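RIM-binding protein, isoform F (Drosophila melanogaster, PDB 4Z8A) probably acts as a scaffold of synaptic active zones, its third SH3 domain binding a peptide derived from the calcium channel Cacophony. Local coordinates at residues 35-48 with 59-73. Numbering follows the deposited sequence.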
ATOM      1  N   VAL A  35       3.538 -12.138   0.806  1.00 11.99           N
ATOM      2  CA  VAL A  35       4.150 -10.853   1.110  1.00 12.30           C
ATOM      3  C   VAL A  35       3.203  -9.652   1.181  1.00 12.79           C
ATOM      4  O   VAL A  35       3.629  -8.596   1.648  1.00 10.16           O
ATOM      5  CB  VAL A  35       5.285 -10.518   0.095  1.00 16.46           C
ATOM      6  CG1 VAL A  35       6.320 -11.686  -0.002  1.00 15.98           C
ATOM      7  CG2 VAL A  35       4.717 -10.169  -1.258  1.00 13.75           C
ATOM      8  N   GLU A  36       1.944  -9.827   0.768  1.00  8.14           N
ATOM      9  CA  GLU A  36       0.974  -8.715   0.747  1.00 10.11           C
ATOM     10  C   GLU A  36      -0.009  -8.775   1.921  1.00 16.06           C
ATOM     11  O   GLU A  36      -0.300  -9.840   2.469  1.00 15.94           O
ATOM     12  CB  GLU A  36       0.217  -8.688  -0.596  1.00 10.32           C
ATOM     13  CG  GLU A  36       1.153  -8.449  -1.761  1.00 11.98           C
ATOM     14  CD  GLU A  36       0.466  -8.452  -3.125  1.00 12.57           C
ATOM     15  OE1 GLU A  36      -0.774  -8.441  -3.174  1.00 11.97           O
ATOM     16  OE2 GLU A  36       1.198  -8.508  -4.129  1.00 11.04           O
ATOM     17  N   LEU A  37      -0.482  -7.602   2.318  1.00 11.02           N
ATOM     18  CA  LEU A  37      -1.373  -7.438   3.452  1.00 15.74           C
ATOM     19  C   LEU A  37      -2.837  -7.371   2.994  1.00 18.22           C
ATOM     20  O   LEU A  37      -3.140  -6.761   1.961  1.00 22.68           O
ATOM     21  CB  LEU A  37      -0.967  -6.165   4.210  1.00 15.88           C
ATOM     22  CG  LEU A  37      -1.504  -5.797   5.585  1.00 26.60           C
ATOM     23  CD1 LEU A  37      -1.200  -6.895   6.568  1.00 26.13           C
ATOM     24  CD2 LEU A  37      -0.828  -4.501   6.027  1.00 20.20           C
ATOM     25  N   CYS A  38      -3.720  -8.042   3.736  1.00 15.22           N
ATOM     26  CA  CYS A  38      -5.158  -7.957   3.514  0.53 14.47           C
ATOM     27  C   CYS A  38      -5.763  -6.773   4.288  1.00 13.36           C
ATOM     28  O   CYS A  38      -5.363  -6.511   5.411  1.00 16.09           O
ATOM     29  CB  CYS A  38      -5.805  -9.272   3.953  0.53 20.70           C
ATOM     30  SG  CYS A  38      -7.528  -9.472   3.538  0.53 27.22           S
ATOM     31  N   PHE A  39      -6.732  -6.063   3.700  1.00 11.55           N
ATOM     32  CA  PHE A  39      -7.389  -4.989   4.450  1.00 10.16           C
ATOM     33  C   PHE A  39      -8.762  -4.651   3.884  1.00 12.95           C
ATOM     34  O   PHE A  39      -9.121  -5.108   2.797  1.00 13.25           O
ATOM     35  CB  PHE A  39      -6.513  -3.722   4.490  1.00 12.79           C
ATOM     36  CG  PHE A  39      -6.060  -3.237   3.129  1.00 10.79           C
ATOM     37  CD1 PHE A  39      -6.856  -2.401   2.376  1.00 10.95           C
ATOM     38  CD2 PHE A  39      -4.834  -3.635   2.610  1.00 10.01           C
ATOM     39  CE1 PHE A  39      -6.438  -1.953   1.144  1.00 13.43           C
ATOM     40  CE2 PHE A  39      -4.410  -3.196   1.397  1.00 13.65           C
ATOM     41  CZ  PHE A  39      -5.220  -2.347   0.650  1.00 13.09           C
ATOM     42  N   LYS A  40      -9.515  -3.850   4.639  0.66 13.66           N
ATOM     43  CA  LYS A  40     -10.875  -3.458   4.266  0.66 14.37           C
ATOM     44  C   LYS A  40     -11.014  -1.948   4.171  0.66 12.23           C
ATOM     45  O   LYS A  40     -10.305  -1.192   4.835  0.66 12.02           O
ATOM     46  CB  LYS A  40     -11.888  -4.008   5.276  0.66 15.61           C
ATOM     47  CG  LYS A  40     -11.924  -5.548   5.347  0.66 16.57           C
ATOM     48  CD  LYS A  40     -12.602  -6.156   4.128  0.66 15.43           C
ATOM     49  CE  LYS A  40     -12.781  -7.667   4.295  0.66 27.11           C
ATOM     50  NZ  LYS A  40     -13.654  -8.249   3.244  0.66 32.56           N
ATOM     51  N   THR A  41     -11.943  -1.510   3.337  1.00 13.91           N
ATOM     52  CA  THR A  41     -12.244  -0.088   3.218  1.00  9.23           C
ATOM     53  C   THR A  41     -12.402   0.588   4.584  1.00  9.60           C
ATOM     54  O   THR A  41     -13.090   0.064   5.448  1.00 13.94           O
ATOM     55  CB  THR A  41     -13.531   0.094   2.436  1.00 11.20           C
ATOM     56  OG1 THR A  41     -13.377  -0.495   1.144  1.00 13.23           O
ATOM     57  CG2 THR A  41     -13.909   1.597   2.290  1.00 11.86           C
ATOM     58  N   GLY A  42     -11.777   1.745   4.770  1.00 12.70           N
ATOM     59  CA  GLY A  42     -11.925   2.467   6.038  1.00 10.48           C
ATOM     60  C   GLY A  42     -10.853   2.140   7.066  1.00 11.32           C
ATOM     61  O   GLY A  42     -10.682   2.890   8.030  1.00 14.08           O
ATOM     62  N   GLU A  43     -10.124   1.030   6.881  1.00 12.85           N
ATOM     63  CA  GLU A  43      -9.030   0.738   7.808  1.00 10.46           C
ATOM     64  C   GLU A  43      -7.855   1.631   7.496  1.00 13.13           C
ATOM     65  O   GLU A  43      -7.664   2.023   6.357  1.00 14.92           O
ATOM     66  CB  GLU A  43      -8.587  -0.730   7.730  1.00  9.53           C
ATOM     67  CG  GLU A  43      -9.665  -1.688   8.144  1.00 12.30           C
ATOM     68  CD  GLU A  43      -9.133  -3.076   8.371  1.00 15.98           C
ATOM     69  OE1 GLU A  43      -8.909  -3.791   7.389  1.00 15.03           O
ATOM     70  OE2 GLU A  43      -8.923  -3.440   9.541  1.00 23.78           O
ATOM     71  N   ILE A  44      -7.058   1.934   8.508  1.00 11.97           N
ATOM     72  CA  ILE A  44      -5.891   2.779   8.293  0.71 11.42           C
ATOM     73  C   ILE A  44      -4.594   1.985   8.441  1.00 14.16           C
ATOM     74  O   ILE A  44      -4.376   1.285   9.421  1.00 12.82           O
ATOM     75  CB  ILE A  44      -5.897   3.987   9.250  0.71 17.10           C
ATOM     76  CG1 ILE A  44      -7.112   4.858   8.935  0.71 11.80           C
ATOM     77  CG2 ILE A  44      -4.624   4.795   9.093  0.71 11.59           C
ATOM     78  CD1 ILE A  44      -7.234   6.083   9.814  0.71 11.37           C
ATOM     79  N   ILE A  45      -3.749   2.114   7.422  1.00  9.34           N
ATOM     80  CA  ILE A  45      -2.474   1.411   7.325  0.57 11.67           C
ATOM     81  C   ILE A  45      -1.342   2.343   7.703  1.00 12.58           C
ATOM     82  O   ILE A  45      -1.270   3.448   7.187  1.00 12.31           O
ATOM     83  CB  ILE A  45      -2.210   0.903   5.881  0.57 12.18           C
ATOM     84  CG1 ILE A  45      -3.472   0.267   5.278  0.57 12.78           C
ATOM     85  CG2 ILE A  45      -0.970  -0.007   5.824  0.57 12.81           C
ATOM     86  CD1 ILE A  45      -3.975  -0.946   5.991  0.57 13.08           C
ATOM     87  N   LEU A  46      -0.465   1.915   8.610  1.00  8.84           N
ATOM     88  CA  LEU A  46       0.761   2.683   8.853  1.00 11.46           C
ATOM     89  C   LEU A  46       1.780   2.301   7.796  1.00 14.03           C
ATOM     90  O   LEU A  46       2.128   1.128   7.671  1.00 14.51           O
ATOM     91  CB  LEU A  46       1.335   2.409  10.250  1.00 10.58           C
ATOM     92  CG  LEU A  46       0.573   3.013  11.428  1.00 10.46           C
ATOM     93  CD1 LEU A  46       1.084   2.438  12.733  1.00 13.29           C
ATOM     94  CD2 LEU A  46       0.716   4.532  11.427  1.00 11.45           C
ATOM     95  N   VAL A  47       2.273   3.287   7.052  1.00 10.44           N
ATOM     96  CA  VAL A  47       3.166   3.045   5.929  1.00 14.43           C
ATOM     97  C   VAL A  47       4.579   3.543   6.257  1.00 13.81           C
ATOM     98  O   VAL A  47       4.756   4.660   6.719  1.00 13.88           O
ATOM     99  CB  VAL A  47       2.619   3.740   4.661  1.00 19.54           C
ATOM    100  CG1 VAL A  47       3.681   3.840   3.613  1.00 20.76           C
ATOM    101  CG2 VAL A  47       1.369   2.998   4.166  1.00 18.36           C
ATOM    102  N   TYR A  48       5.579   2.697   6.032  1.00 11.43           N
ATOM    103  CA  TYR A  48       6.959   3.002   6.390  1.00 12.98           C
ATOM    104  C   TYR A  48       7.805   3.299   5.162  1.00 16.04           C
ATOM    105  O   TYR A  48       7.973   2.443   4.317  1.00 15.03           O
ATOM    106  CB  TYR A  48       7.571   1.816   7.160  1.00 13.89           C
ATOM    107  CG  TYR A  48       6.778   1.519   8.400  1.00 16.18           C
ATOM    108  CD1 TYR A  48       5.660   0.695   8.370  1.00 18.44           C
ATOM    109  CD2 TYR A  48       7.109   2.119   9.596  1.00 21.65           C
ATOM    110  CE1 TYR A  48       4.914   0.479   9.504  1.00 16.59           C
ATOM    111  CE2 TYR A  48       6.380   1.896  10.724  1.00 23.35           C
ATOM    112  CZ  TYR A  48       5.294   1.091  10.680  1.00 22.50           C
ATOM    113  OH  TYR A  48       4.596   0.911  11.843  1.00 21.24           O
ATOM    114  N   GLY A  59       3.542  -1.830   4.841  1.00 12.43           N
ATOM    115  CA  GLY A  59       2.536  -1.362   5.773  1.00 13.18           C
ATOM    116  C   GLY A  59       2.358  -2.258   6.988  1.00 15.49           C
ATOM    117  O   GLY A  59       2.789  -3.407   7.000  1.00 13.22           O
ATOM    118  N   GLU A  60       1.700  -1.710   8.000  1.00 12.31           N
ATOM    119  CA  GLU A  60       1.312  -2.462   9.199  1.00 10.09           C
ATOM    120  C   GLU A  60      -0.163  -2.282   9.439  1.00 13.50           C
ATOM    121  O   GLU A  60      -0.695  -1.177   9.243  1.00 12.17           O
ATOM    122  CB  GLU A  60       2.081  -1.980  10.425  1.00 12.97           C
ATOM    123  CG  GLU A  60       1.845  -2.818  11.686  1.00 14.79           C
ATOM    124  CD  GLU A  60       0.614  -2.423  12.489  1.00 22.07           C
ATOM    125  OE1 GLU A  60       0.024  -1.335  12.236  1.00 17.13           O
ATOM    126  OE2 GLU A  60       0.245  -3.207  13.394  1.00 21.17           O
ATOM    127  N   LEU A  61      -0.824  -3.347   9.870  1.00 11.84           N
ATOM    128  CA  LEU A  61      -2.241  -3.255  10.211  1.00 12.95           C
ATOM    129  C   LEU A  61      -2.602  -4.349  11.199  1.00 18.05           C
ATOM    130  O   LEU A  61      -2.434  -5.529  10.915  1.00 18.25           O
ATOM    131  CB  LEU A  61      -3.119  -3.349   8.950  1.00 14.85           C
ATOM    132  CG  LEU A  61      -4.627  -3.494   9.185  1.00 13.78           C
ATOM    133  CD1 LEU A  61      -5.219  -2.269   9.911  1.00 13.89           C
ATOM    134  CD2 LEU A  61      -5.379  -3.736   7.852  1.00 11.03           C
ATOM    135  N   ASP A  62      -3.081  -3.936  12.363  1.00 16.70           N
ATOM    136  CA  ASP A  62      -3.494  -4.859  13.430  1.00 23.74           C
ATOM    137  C   ASP A  62      -2.492  -5.997  13.687  1.00 20.35           C
ATOM    138  O   ASP A  62      -2.866  -7.173  13.749  1.00 29.38           O
ATOM    139  CB  ASP A  62      -4.873  -5.447  13.122  1.00 27.95           C
ATOM    140  CG  ASP A  62      -5.991  -4.402  13.221  1.00 33.21           C
ATOM    141  OD1 ASP A  62      -5.926  -3.530  14.124  1.00 33.17           O
ATOM    142  OD2 ASP A  62      -6.932  -4.460  12.406  1.00 40.55           O
ATOM    143  N   GLY A  63      -1.223  -5.645  13.836  1.00 17.27           N
ATOM    144  CA  GLY A  63      -0.220  -6.613  14.245  1.00 22.98           C
ATOM    145  C   GLY A  63       0.435  -7.383  13.113  1.00 27.86           C
ATOM    146  O   GLY A  63       1.360  -8.152  13.343  1.00 27.67           O
ATOM    147  N   VAL A  64      -0.046  -7.178  11.891  1.00 14.52           N
ATOM    148  CA  VAL A  64       0.495  -7.844  10.699  1.00 21.54           C
ATOM    149  C   VAL A  64       1.177  -6.822   9.786  1.00 20.84           C
ATOM    150  O   VAL A  64       0.663  -5.722   9.618  1.00 14.83           O
ATOM    151  CB  VAL A  64      -0.611  -8.553   9.905  1.00 22.02           C
ATOM    152  CG1 VAL A  64      -0.016  -9.439   8.831  1.00 24.55           C
ATOM    153  CG2 VAL A  64      -1.515  -9.363  10.826  1.00 33.28           C
ATOM    154  N   ARG A  65       2.335  -7.176   9.227  1.00 18.34           N
ATOM    155  CA  ARG A  65       3.060  -6.313   8.298  1.00 17.70           C
ATOM    156  C   ARG A  65       3.131  -6.933   6.906  1.00 19.73           C
ATOM    157  O   ARG A  65       3.231  -8.148   6.771  1.00 17.81           O
ATOM    158  CB  ARG A  65       4.466  -6.034   8.825  1.00 26.06           C
ATOM    159  CG  ARG A  65       4.426  -5.270  10.118  1.00 30.33           C
ATOM    160  CD  ARG A  65       5.773  -5.104  10.759  1.00 37.53           C
ATOM    161  NE  ARG A  65       5.583  -4.641  12.131  1.00 44.55           N
ATOM    162  CZ  ARG A  65       5.564  -3.362  12.496  1.00 47.05           C
ATOM    163  NH1 ARG A  65       5.736  -2.401  11.593  1.00 34.52           N
ATOM    164  NH2 ARG A  65       5.374  -3.046  13.766  1.00 43.61           N
ATOM    165  N   GLY A  66       3.052  -6.106   5.871  1.00 11.87           N
ATOM    166  CA  GLY A  66       3.176  -6.613   4.516  1.00 11.21           C
ATOM    167  C   GLY A  66       3.017  -5.511   3.506  1.00 12.13           C
ATOM    168  O   GLY A  66       2.641  -4.388   3.857  1.00 12.35           O
ATOM    169  N   LEU A  67       3.247  -5.848   2.238  1.00 11.09           N
ATOM    170  CA  LEU A  67       3.145  -4.878   1.170  1.00  9.60           C
ATOM    171  C   LEU A  67       1.680  -4.589   0.831  1.00 10.03           C
ATOM    172  O   LEU A  67       0.842  -5.489   0.801  1.00 13.31           O
ATOM    173  CB  LEU A  67       3.892  -5.383  -0.072  1.00 13.56           C
ATOM    174  CG  LEU A  67       5.403  -5.587   0.097  1.00 17.63           C
ATOM    175  CD1 LEU A  67       5.997  -6.220  -1.161  1.00 16.38           C
ATOM    176  CD2 LEU A  67       6.119  -4.285   0.417  1.00 17.27           C
ATOM    177  N   VAL A  68       1.396  -3.317   0.561  1.00 11.22           N
ATOM    178  CA  VAL A  68       0.051  -2.873   0.191  1.00 10.05           C
ATOM    179  C   VAL A  68       0.089  -2.063  -1.113  1.00 11.75           C
ATOM    180  O   VAL A  68       1.000  -1.268  -1.336  1.00 11.31           O
ATOM    181  CB  VAL A  68      -0.587  -2.036   1.322  1.00 18.26           C
ATOM    182  CG1 VAL A  68      -0.669  -2.848   2.591  1.00 13.90           C
ATOM    183  CG2 VAL A  68       0.213  -0.793   1.576  1.00 17.70           C
ATOM    184  N   PRO A  69      -0.886  -2.296  -1.999  1.00 13.09           N
ATOM    185  CA  PRO A  69      -0.921  -1.582  -3.286  1.00 10.53           C
ATOM    186  C   PRO A  69      -1.314  -0.109  -3.119  1.00 11.38           C
ATOM    187  O   PRO A  69      -2.379   0.184  -2.592  1.00 12.72           O
ATOM    188  CB  PRO A  69      -1.999  -2.334  -4.084  1.00 12.75           C
ATOM    189  CG  PRO A  69      -2.914  -2.888  -3.074  1.00 13.49           C
ATOM    190  CD  PRO A  69      -2.047  -3.187  -1.819  1.00 14.93           C
ATOM    191  N   SER A  70      -0.454   0.793  -3.569  1.00  9.73           N
ATOM    192  CA  SER A  70      -0.668   2.223  -3.357  1.00 12.79           C
ATOM    193  C   SER A  70      -1.989   2.702  -3.949  1.00 12.67           C
ATOM    194  O   SER A  70      -2.592   3.643  -3.444  1.00 10.23           O
ATOM    195  CB  SER A  70       0.492   3.014  -3.954  1.00 12.55           C
ATOM    196  OG  SER A  70       0.618   2.751  -5.353  1.00 11.55           O
ATOM    197  N   ASN A  71      -2.457   2.040  -5.008  1.00 10.56           N
ATOM    198  CA  ASN A  71      -3.618   2.524  -5.716  1.00 12.78           C
ATOM    199  C   ASN A  71      -4.928   2.158  -5.030  1.00 10.73           C
ATOM    200  O   ASN A  71      -5.975   2.554  -5.496  1.00 10.97           O
ATOM    201  CB  ASN A  71      -3.605   2.073  -7.193  1.00 12.54           C
ATOM    202  CG  ASN A  71      -3.508   0.570  -7.379  1.00 12.61           C
ATOM    203  OD1 ASN A  71      -3.044  -0.157  -6.508  1.00 12.54           O
ATOM    204  ND2 ASN A  71      -3.942   0.096  -8.557  1.00 11.60           N
ATOM    205  N   PHE A  72      -4.865   1.463  -3.888  1.00  9.90           N
ATOM    206  CA  PHE A  72      -6.065   1.162  -3.125  1.00  9.46           C
ATOM    207  C   PHE A  72      -6.234   2.115  -1.934  1.00  8.66           C
ATOM    208  O   PHE A  72      -7.212   2.022  -1.202  1.00 10.20           O
ATOM    209  CB  PHE A  72      -6.045  -0.291  -2.621  1.00  9.34           C
ATOM    210  CG  PHE A  72      -6.572  -1.283  -3.626  1.00  8.84           C
ATOM    211  CD1 PHE A  72      -5.936  -1.445  -4.838  1.00 11.40           C
ATOM    212  CD2 PHE A  72      -7.677  -2.066  -3.331  1.00 10.65           C
ATOM    213  CE1 PHE A  72      -6.420  -2.346  -5.786  1.00  9.64           C
ATOM    214  CE2 PHE A  72      -8.161  -2.984  -4.260  1.00 13.36           C
ATOM    215  CZ  PHE A  72      -7.533  -3.116  -5.492  1.00 13.99           C
ATOM    216  N   LEU A  73      -5.261   3.003  -1.751  1.00 11.19           N
ATOM    217  CA  LEU A  73      -5.209   3.898  -0.587  1.00  8.07           C
ATOM    218  C   LEU A  73      -5.477   5.327  -0.994  1.00 10.81           C
ATOM    219  O   LEU A  73      -5.312   5.674  -2.157  1.00 10.36           O
ATOM    220  CB  LEU A  73      -3.833   3.826   0.080  1.00  8.91           C
ATOM    221  CG  LEU A  73      -3.391   2.392   0.371  1.00  8.39           C
ATOM    222  CD1 LEU A  73      -1.984   2.410   0.968  1.00 10.74           C
ATOM    223  CD2 LEU A  73      -4.363   1.660   1.306  1.00 10.58           C
TER
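Leu-37, buried in this SH3 domain, overlaps Val-68 and Leu-61 and, toward the surface, Val-64, where residues 35-43, leading into strand 44-48, close over the hairpin of strands 56-61 and 64-69. Its CG stands opposite the backbone N (chi1 -169°), which puts CD1 3.6 Å from Val-64 CG1 and CD2 between Val-68 and Leu-61. Further along the chain, the Phe-39 ring turns its edge to Pro-69 CD and Phe-72 CB, while Leu-61 CD2 lies 3.5 Å from Phe-39 CB. The extended Glu-43 side chain brings its carboxylate against the methyls of Leu-61, with OE1 3.6 Å from Leu-61 CD2; OE1 also accepts from Lys-40 N at 2.8 Å through its anti lone pair. A leucine in place of Glu-43 would probably leave the Lys-40 N-H without its acceptor, weakening one of the bonds that hold the turn. At the far end, Glu-36 OE1 bonds Tyr-21 and Ser-27, whereas OE2 makes a salt bridge to a basic side chain of the bound peptide. The backbone beside it is clamped to strand 64-69: Leu-37 N donates to Leu-67 O, and Leu-67 N reaches Val-35 O at 2.8 Å, nearly straight at 170°.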